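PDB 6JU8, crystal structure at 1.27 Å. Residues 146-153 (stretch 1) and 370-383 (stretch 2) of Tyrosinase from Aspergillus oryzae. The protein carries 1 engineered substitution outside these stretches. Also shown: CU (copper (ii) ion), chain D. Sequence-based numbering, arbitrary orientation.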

ATOM      1  N   ARG A 146      13.118 -24.577  -5.920  1.00 11.24           N
ATOM      2  CA  ARG A 146      12.842 -24.845  -4.511  1.00 10.37           C
ATOM      3  C   ARG A 146      12.293 -23.546  -3.921  1.00 10.55           C
ATOM      4  O   ARG A 146      12.467 -22.463  -4.518  1.00 11.06           O
ATOM      5  CB  ARG A 146      14.099 -25.294  -3.765  1.00 11.45           C
ATOM      6  CG  ARG A 146      14.599 -26.678  -4.200  1.00 11.94           C
ATOM      7  CD  ARG A 146      13.585 -27.736  -3.802  1.00 11.62           C
ATOM      8  NE  ARG A 146      13.989 -29.131  -4.053  1.00 11.98           N
ATOM      9  CZ  ARG A 146      13.902 -29.766  -5.219  1.00 12.55           C
ATOM     10  NH1 ARG A 146      13.459 -29.114  -6.296  1.00 12.97           N
ATOM     11  NH2 ARG A 146      14.268 -31.033  -5.315  1.00 15.74           N
ATOM     12  N   LEU A 147      11.641 -23.631  -2.776  1.00 10.01           N
ATOM     13  CA  LEU A 147      11.030 -22.407  -2.238  1.00 10.58           C
ATOM     14  C   LEU A 147      12.131 -21.417  -1.872  1.00  9.17           C
ATOM     15  O   LEU A 147      13.001 -21.724  -1.058  1.00 10.33           O
ATOM     16  CB  LEU A 147      10.224 -22.752  -0.975  1.00 10.33           C
ATOM     17  CG  LEU A 147       9.490 -21.560  -0.338  1.00 10.69           C
ATOM     18  CD1 LEU A 147       8.323 -21.107  -1.223  1.00 12.33           C
ATOM     19  CD2 LEU A 147       9.013 -21.895   1.067  1.00 11.73           C
ATOM     20  N   PRO A 148      12.126 -20.222  -2.423  1.00  9.34           N
ATOM     21  CA  PRO A 148      13.141 -19.236  -2.011  1.00 10.44           C
ATOM     22  C   PRO A 148      12.980 -18.771  -0.573  1.00  9.50           C
ATOM     23  O   PRO A 148      11.901 -18.833   0.014  1.00 10.88           O
ATOM     24  CB  PRO A 148      12.889 -18.064  -2.953  1.00 13.47           C
ATOM     25  CG  PRO A 148      12.129 -18.652  -4.106  1.00 14.42           C
ATOM     26  CD  PRO A 148      11.242 -19.706  -3.483  1.00 11.74           C
ATOM     27  N   TYR A 149      14.095 -18.278  -0.011  1.00  9.25           N
ATOM     28  CA  TYR A 149      14.074 -17.728   1.346  1.00  8.97           C
ATOM     29  C   TYR A 149      14.227 -16.217   1.296  1.00  8.75           C
ATOM     30  O   TYR A 149      14.915 -15.664   0.426  1.00  9.55           O
ATOM     31  CB  TYR A 149      15.126 -18.387   2.260  1.00  9.78           C
ATOM     32  CG  TYR A 149      16.559 -18.104   1.880  1.00  8.67           C
ATOM     33  CD1 TYR A 149      17.228 -16.994   2.395  1.00  9.37           C
ATOM     34  CD2 TYR A 149      17.240 -18.957   1.019  1.00  8.91           C
ATOM     35  CE1 TYR A 149      18.546 -16.726   2.057  1.00 10.94           C
ATOM     36  CE2 TYR A 149      18.562 -18.698   0.660  1.00 10.03           C
ATOM     37  CZ  TYR A 149      19.202 -17.588   1.183  1.00 10.82           C
ATOM     38  OH  TYR A 149      20.510 -17.332   0.814  1.00 12.14           O
ATOM     39  N   TRP A 150      13.601 -15.556   2.283  1.00  8.28           N
ATOM     40  CA  TRP A 150      13.847 -14.126   2.481  1.00  8.01           C
ATOM     41  C   TRP A 150      14.947 -13.915   3.509  1.00  8.69           C
ATOM     42  O   TRP A 150      14.778 -14.226   4.693  1.00  9.38           O
ATOM     43  CB  TRP A 150      12.566 -13.438   2.949  1.00  8.80           C
ATOM     44  CG  TRP A 150      12.788 -12.020   3.397  1.00  8.80           C
ATOM     45  CD1 TRP A 150      13.549 -11.068   2.787  1.00  9.28           C
ATOM     46  CD2 TRP A 150      12.211 -11.427   4.573  1.00  9.21           C
ATOM     47  NE1 TRP A 150      13.492  -9.905   3.524  1.00 10.07           N
ATOM     48  CE2 TRP A 150      12.687 -10.097   4.619  1.00  8.86           C
ATOM     49  CE3 TRP A 150      11.371 -11.892   5.590  1.00  8.53           C
ATOM     50  CZ2 TRP A 150      12.337  -9.211   5.639  1.00  9.80           C
ATOM     51  CZ3 TRP A 150      11.028 -11.014   6.608  1.00 10.52           C
ATOM     52  CH2 TRP A 150      11.514  -9.693   6.626  1.00  9.99           C
ATOM     53  N   ASP A 151      16.080 -13.404   3.040  1.00  9.25           N
ATOM     54  CA  ASP A 151      17.186 -13.133   3.956  1.00  9.30           C
ATOM     55  C   ASP A 151      16.959 -11.797   4.652  1.00  8.92           C
ATOM     56  O   ASP A 151      17.402 -10.730   4.214  1.00 10.12           O
ATOM     57  CB  ASP A 151      18.540 -13.164   3.240  1.00 10.38           C
ATOM     58  CG  ASP A 151      19.660 -13.329   4.275  1.00 10.34           C
ATOM     59  OD1 ASP A 151      19.453 -12.985   5.450  1.00 11.22           O
ATOM     60  OD2 ASP A 151      20.729 -13.844   3.880  1.00 11.24           O
ATOM     61  N   PHE A 152      16.224 -11.865   5.762  1.00  9.28           N
ATOM     62  CA  PHE A 152      15.856 -10.656   6.507  1.00  8.97           C
ATOM     63  C   PHE A 152      17.073  -9.983   7.144  1.00 10.95           C
ATOM     64  O   PHE A 152      16.959  -8.837   7.610  1.00 12.26           O
ATOM     65  CB  PHE A 152      14.749 -10.929   7.534  1.00  9.63           C
ATOM     66  CG  PHE A 152      15.047 -12.028   8.527  1.00  9.06           C
ATOM     67  CD1 PHE A 152      16.052 -11.879   9.477  1.00  9.70           C
ATOM     68  CD2 PHE A 152      14.338 -13.228   8.504  1.00  9.67           C
ATOM     69  CE1 PHE A 152      16.318 -12.910  10.386  1.00  9.21           C
ATOM     70  CE2 PHE A 152      14.561 -14.251   9.416  1.00  9.32           C
ATOM     71  CZ  PHE A 152      15.572 -14.078  10.361  1.00  9.60           C
ATOM     72  N   ALA A 153      18.221 -10.658   7.205  1.00  9.84           N
ATOM     73  CA  ALA A 153      19.412 -10.140   7.861  1.00  9.23           C
ATOM     74  C   ALA A 153      20.478  -9.680   6.876  1.00  9.69           C
ATOM     75  O   ALA A 153      21.531  -9.207   7.318  1.00 12.48           O
ATOM     76  CB  ALA A 153      19.962 -11.192   8.804  1.00 11.28           C
ATOM     77  N   PRO A 370       1.531 -14.262   2.430  1.00  8.79           N
ATOM     78  CA  PRO A 370       2.502 -15.102   1.705  1.00  9.34           C
ATOM     79  C   PRO A 370       3.948 -14.921   2.129  1.00  8.71           C
ATOM     80  O   PRO A 370       4.761 -15.834   1.912  1.00  9.71           O
ATOM     81  CB  PRO A 370       2.289 -14.659   0.237  1.00 10.91           C
ATOM     82  CG  PRO A 370       0.823 -14.288   0.206  1.00 10.52           C
ATOM     83  CD  PRO A 370       0.604 -13.527   1.500  1.00  9.56           C
ATOM     84  N   ILE A 371       4.346 -13.771   2.697  1.00  8.24           N
ATOM     85  CA  ILE A 371       5.717 -13.652   3.180  1.00  8.51           C
ATOM     86  C   ILE A 371       6.015 -14.591   4.350  1.00  8.56           C
ATOM     87  O   ILE A 371       7.188 -14.885   4.620  1.00  9.17           O
ATOM     88  CB  ILE A 371       6.075 -12.203   3.560  1.00  8.70           C
ATOM     89  CG1 ILE A 371       7.598 -12.006   3.527  1.00 10.76           C
ATOM     90  CG2 ILE A 371       5.443 -11.797   4.881  1.00 11.15           C
ATOM     91  CD1 ILE A 371       8.054 -10.592   3.818  1.00 11.37           C
ATOM     92  N   PHE A 372       4.996 -15.051   5.072  1.00  8.22           N
ATOM     93  CA  PHE A 372       5.167 -15.995   6.173  1.00  8.03           C
ATOM     94  C   PHE A 372       6.125 -17.111   5.773  1.00  8.12           C
ATOM     95  O   PHE A 372       7.049 -17.489   6.503  1.00  8.40           O
ATOM     96  CB  PHE A 372       3.807 -16.595   6.560  1.00  8.51           C
ATOM     97  CG  PHE A 372       3.906 -17.696   7.588  1.00  8.52           C
ATOM     98  CD1 PHE A 372       4.104 -19.012   7.184  1.00  8.99           C
ATOM     99  CD2 PHE A 372       3.797 -17.399   8.945  1.00  9.24           C
ATOM    100  CE1 PHE A 372       4.211 -20.018   8.138  1.00  9.64           C
ATOM    101  CE2 PHE A 372       3.881 -18.386   9.895  1.00  9.40           C
ATOM    102  CZ  PHE A 372       4.079 -19.696   9.471  1.00  9.98           C
ATOM    103  N   TRP A 373       5.884 -17.703   4.610  1.00  8.36           N
ATOM    104  CA  TRP A 373       6.596 -18.904   4.200  1.00  8.83           C
ATOM    105  C   TRP A 373       8.037 -18.596   3.830  1.00  8.85           C
ATOM    106  O   TRP A 373       8.918 -19.426   4.004  1.00  8.64           O
ATOM    107  CB  TRP A 373       5.844 -19.493   3.000  1.00  9.00           C
ATOM    108  CG  TRP A 373       4.368 -19.647   3.254  1.00  9.06           C
ATOM    109  CD1 TRP A 373       3.376 -18.757   2.928  1.00  9.75           C
ATOM    110  CD2 TRP A 373       3.709 -20.769   3.868  1.00  9.38           C
ATOM    111  NE1 TRP A 373       2.147 -19.246   3.318  1.00 10.57           N
ATOM    112  CE2 TRP A 373       2.331 -20.488   3.889  1.00  9.92           C
ATOM    113  CE3 TRP A 373       4.156 -21.995   4.404  1.00  9.15           C
ATOM    114  CZ2 TRP A 373       1.398 -21.379   4.416  1.00 11.38           C
ATOM    115  CZ3 TRP A 373       3.224 -22.880   4.934  1.00 10.49           C
ATOM    116  CH2 TRP A 373       1.843 -22.568   4.940  1.00 11.23           C
ATOM    117  N   LEU A 374       8.253 -17.393   3.300  1.00  9.09           N
ATOM    118  CA  LEU A 374       9.610 -16.945   2.936  1.00  8.68           C
ATOM    119  C   LEU A 374      10.437 -16.634   4.167  1.00  7.95           C
ATOM    120  O   LEU A 374      11.622 -16.981   4.233  1.00  8.78           O
ATOM    121  CB  LEU A 374       9.490 -15.721   2.027  1.00 10.46           C
ATOM    122  CG  LEU A 374       8.608 -15.862   0.790  1.00  9.90           C
ATOM    123  CD1 LEU A 374       8.597 -14.550   0.015  1.00 11.94           C
ATOM    124  CD2 LEU A 374       9.024 -17.021  -0.108  1.00 12.43           C
ATOM    125  N   HIS A 375       9.783 -16.038   5.157  1.00  7.91           N
ATOM    126  CA  HIS A 375      10.400 -15.872   6.481  1.00  8.41           C
ATOM    127  C   HIS A 375      10.768 -17.225   7.068  1.00  8.14           C
ATOM    128  O   HIS A 375      11.907 -17.459   7.512  1.00  8.46           O
ATOM    129  CB  HIS A 375       9.408 -15.126   7.382  1.00  8.45           C
ATOM    130  CG  HIS A 375       9.879 -14.904   8.777  1.00  8.06           C
ATOM    131  ND1 HIS A 375      11.157 -14.492   9.085  1.00  9.08           N
ATOM    132  CD2 HIS A 375       9.178 -14.987   9.950  1.00  9.62           C
ATOM    133  CE1 HIS A 375      11.227 -14.361  10.407  1.00  9.29           C
ATOM    134  NE2 HIS A 375      10.054 -14.653  10.966  1.00  9.85           N
ATOM    135  N   HIS A 376       9.789 -18.156   7.103  1.00  8.69           N
ATOM    136  CA  HIS A 376      10.110 -19.452   7.693  1.00  8.06           C
ATOM    137  C   HIS A 376      11.104 -20.238   6.863  1.00  8.52           C
ATOM    138  O   HIS A 376      11.848 -21.046   7.424  1.00  8.92           O
ATOM    139  CB  HIS A 376       8.814 -20.251   7.945  1.00  9.48           C
ATOM    140  CG  HIS A 376       8.339 -19.895   9.339  1.00  8.95           C
ATOM    141  ND1 HIS A 376       8.969 -20.420  10.447  1.00  9.59           N
ATOM    142  CD2 HIS A 376       7.456 -18.983   9.797  1.00 10.31           C
ATOM    143  CE1 HIS A 376       8.437 -19.888  11.533  1.00  9.66           C
ATOM    144  NE2 HIS A 376       7.497 -18.995  11.171  1.00 10.27           N
ATOM    145  N   CYS A 377      11.196 -20.000   5.563  1.00  8.34           N
ATOM    146  CA  CYS A 377      12.251 -20.625   4.789  1.00  8.53           C
ATOM    147  C   CYS A 377      13.616 -20.143   5.272  1.00  7.94           C
ATOM    148  O   CYS A 377      14.544 -20.966   5.466  1.00  8.96           O
ATOM    149  CB  CYS A 377      11.973 -20.402   3.288  1.00  9.88           C
ATOM    150  SG  CYS A 377      13.102 -21.457   2.325  1.00 10.56           S
ATOM    151  N   ASN A 378      13.764 -18.853   5.592  1.00  7.82           N
ATOM    152  CA  ASN A 378      15.032 -18.414   6.174  1.00  8.06           C
ATOM    153  C   ASN A 378      15.223 -18.910   7.601  1.00  8.71           C
ATOM    154  O   ASN A 378      16.360 -19.202   7.991  1.00  8.88           O
ATOM    155  CB  ASN A 378      15.189 -16.881   6.165  1.00  8.90           C
ATOM    156  CG  ASN A 378      16.651 -16.511   6.357  1.00  8.54           C
ATOM    157  OD1 ASN A 378      17.531 -17.103   5.704  1.00 10.23           O
ATOM    158  ND2 ASN A 378      16.954 -15.574   7.238  1.00  9.36           N
ATOM    159  N   ILE A 379      14.165 -19.034   8.402  1.00  8.35           N
ATOM    160  CA  ILE A 379      14.343 -19.617   9.744  1.00  8.29           C
ATOM    161  C   ILE A 379      14.845 -21.049   9.615  1.00  7.57           C
ATOM    162  O   ILE A 379      15.700 -21.488  10.406  1.00  8.95           O
ATOM    163  CB  ILE A 379      13.047 -19.496  10.546  1.00  8.52           C
ATOM    164  CG1 ILE A 379      12.678 -18.019  10.760  1.00  9.61           C
ATOM    165  CG2 ILE A 379      13.103 -20.279  11.854  1.00  9.31           C
ATOM    166  CD1 ILE A 379      13.748 -17.217  11.490  1.00  9.52           C
ATOM    167  N   ASP A 380      14.356 -21.776   8.609  1.00  8.52           N
ATOM    168  CA  ASP A 380      14.854 -23.131   8.349  1.00  8.66           C
ATOM    169  C   ASP A 380      16.324 -23.126   7.968  1.00  8.46           C
ATOM    170  O   ASP A 380      17.108 -23.976   8.422  1.00  9.44           O
ATOM    171  CB  ASP A 380      14.017 -23.785   7.230  1.00  9.28           C
ATOM    172  CG  ASP A 380      14.339 -25.274   7.204  1.00  9.58           C
ATOM    173  OD1 ASP A 380      13.967 -25.936   8.195  1.00 10.41           O
ATOM    174  OD2 ASP A 380      14.980 -25.753   6.244  1.00  9.86           O
ATOM    175  N   ARG A 381      16.709 -22.177   7.119  1.00  8.76           N
ATOM    176  CA  ARG A 381      18.113 -21.993   6.703  1.00  8.11           C
ATOM    177  C   ARG A 381      19.016 -21.672   7.893  1.00  8.78           C
ATOM    178  O   ARG A 381      20.110 -22.229   8.028  1.00  8.91           O
ATOM    179  CB  ARG A 381      18.135 -20.889   5.635  1.00  9.37           C
ATOM    180  CG  ARG A 381      19.569 -20.528   5.182  1.00 10.10           C
ATOM    181  CD  ARG A 381      19.463 -19.566   3.983  1.00  9.61           C
ATOM    182  NE  ARG A 381      20.740 -18.932   3.692  1.00  9.42           N
ATOM    183  CZ  ARG A 381      21.186 -17.839   4.320  1.00  9.63           C
ATOM    184  NH1 ARG A 381      20.463 -17.271   5.289  1.00 10.03           N
ATOM    185  NH2 ARG A 381      22.361 -17.320   4.009  1.00 11.37           N
ATOM    186  N   LEU A 382      18.564 -20.760   8.760  1.00  8.94           N
ATOM    187  CA  LEU A 382      19.349 -20.422   9.947  1.00  8.35           C
ATOM    188  C   LEU A 382      19.517 -21.645  10.842  1.00  8.66           C
ATOM    189  O   LEU A 382      20.586 -21.880  11.403  1.00 10.06           O
ATOM    190  CB  LEU A 382      18.679 -19.298  10.729  1.00  9.20           C
ATOM    191  CG  LEU A 382      18.696 -17.920  10.038  1.00  9.49           C
ATOM    192  CD1 LEU A 382      17.893 -16.930  10.860  1.00 12.03           C
ATOM    193  CD2 LEU A 382      20.123 -17.432   9.812  1.00 12.17           C
ATOM    194  N   THR A 383      18.468 -22.452  10.949  1.00  8.37           N
ATOM    195  CA  THR A 383      18.562 -23.711  11.696  1.00  8.12           C
ATOM    196  C   THR A 383      19.613 -24.605  11.047  1.00  7.60           C
ATOM    197  O   THR A 383      20.447 -25.206  11.762  1.00  9.23           O
ATOM    198  CB  THR A 383      17.210 -24.412  11.783  1.00  8.22           C
ATOM    199  OG1 THR A 383      16.280 -23.540  12.447  1.00  9.48           O
ATOM    200  CG2 THR A 383      17.320 -25.668  12.641  1.00 10.97           C
TER
HETATM  201 CU    CU D 502       6.735 -17.654  12.208  0.53 10.87          CU
HETATM  202  O   HOH W   1      19.750 -14.677   7.499  1.00 12.14           O
HETATM  203  O   HOH W   2       5.227 -19.048  13.179  1.00 22.12           O

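An irregular segment, Leu 147 to Phe 152, lies along one side of the helix in stretch 2, and the two bury 726 Å² between them. The helical residues that meet it, chiefly Ile 371, Leu 374, His 375, Cys 377, Asn 378 and Arg 381, recur at the spacing of helical turns, so the extended chain climbs the helix from one turn to the next.

A single direct hydrogen bond joins the stretches. Trp 150 N donates to Leu 374 O at 3.1 Å and almost straight on, at 177°. That carbonyl already accepts from Asn 378 N at 3.2 Å within the helix, so it serves two donors and the helix keeps its own bond. The bond fixes the register, and the side chains must do the rest.

Earlier in the stretch, Leu 147 in the t, p conformation points toward the helix and spreads its methyls over neighbouring turns: Leu 147 CD1 lies 4.3 Å from Leu 374 CD2, and Leu 147 CD2 lies 4.0 Å from Cys 377 CB. Tyr 149 CB lies 3.7 Å from Cys 377 SG, a small apolar contact. The carbonyl oxygens of Leu 147 and Pro 148 are buried here without a hydrogen-bonding partner, a cost the apolar contacts do not remove.

Tyr 149 and Trp 150 leave the backbone differently. Tyr 149 takes chi1 = 67° (p), with chi2 near 90°, and offers a ring face to Arg 381. The arginine is extended, t through chi1 to chi3, and this reach carries its CD to 3.4 Å from the centroid of the Tyr 149 ring, only 10° off the normal; Arg 381 NE continues over the same ring, 3.2 Å from Tyr 149 CZ. The aliphatic part of a long charged side chain thus does apolar work. Trp 150, with chi1 = 170° (t), receives Ile 371 over one face of its indole, with Ile 371 CD1 4.2 Å from the centroid of the six-membered ring. The all-trans isoleucine (chi1 and chi2 both t) extends its terminal methyl to that position, while His 375 CB meets the indole at its edge.

Phe 152 uses p (chi1 = 55°) to place its ring among four helical side chains. Asn 378 ND2 lies over one face, 3.5 Å from Phe 152 CE2, and Ile 379 CD1 sits at the edge, 3.7 Å from that same CE2. Leu 382 CD1 is 3.7 Å from Phe 152 CZ, and the His 375 ring lies obliquely alongside.

The polar groups form a small network. Arg 381 NH1 donates to Asn 378 OD1 at 3.0 Å, leaving Asn 378 ND2 to donate to water 1 at 2.9 Å; the water in turn donates to Asp 151 OD1 at 2.7 Å. Asp 151 OD1 also accepts from Ala 153 N at 3.2 Å, a local bond that ties the aspartate side chain to the backbone two residues on. The salt bridge from Asp 151 OD2 to Arg 381 NH1 is long, 3.7 Å, and out of the guanidinium plane, so it is purely electrostatic.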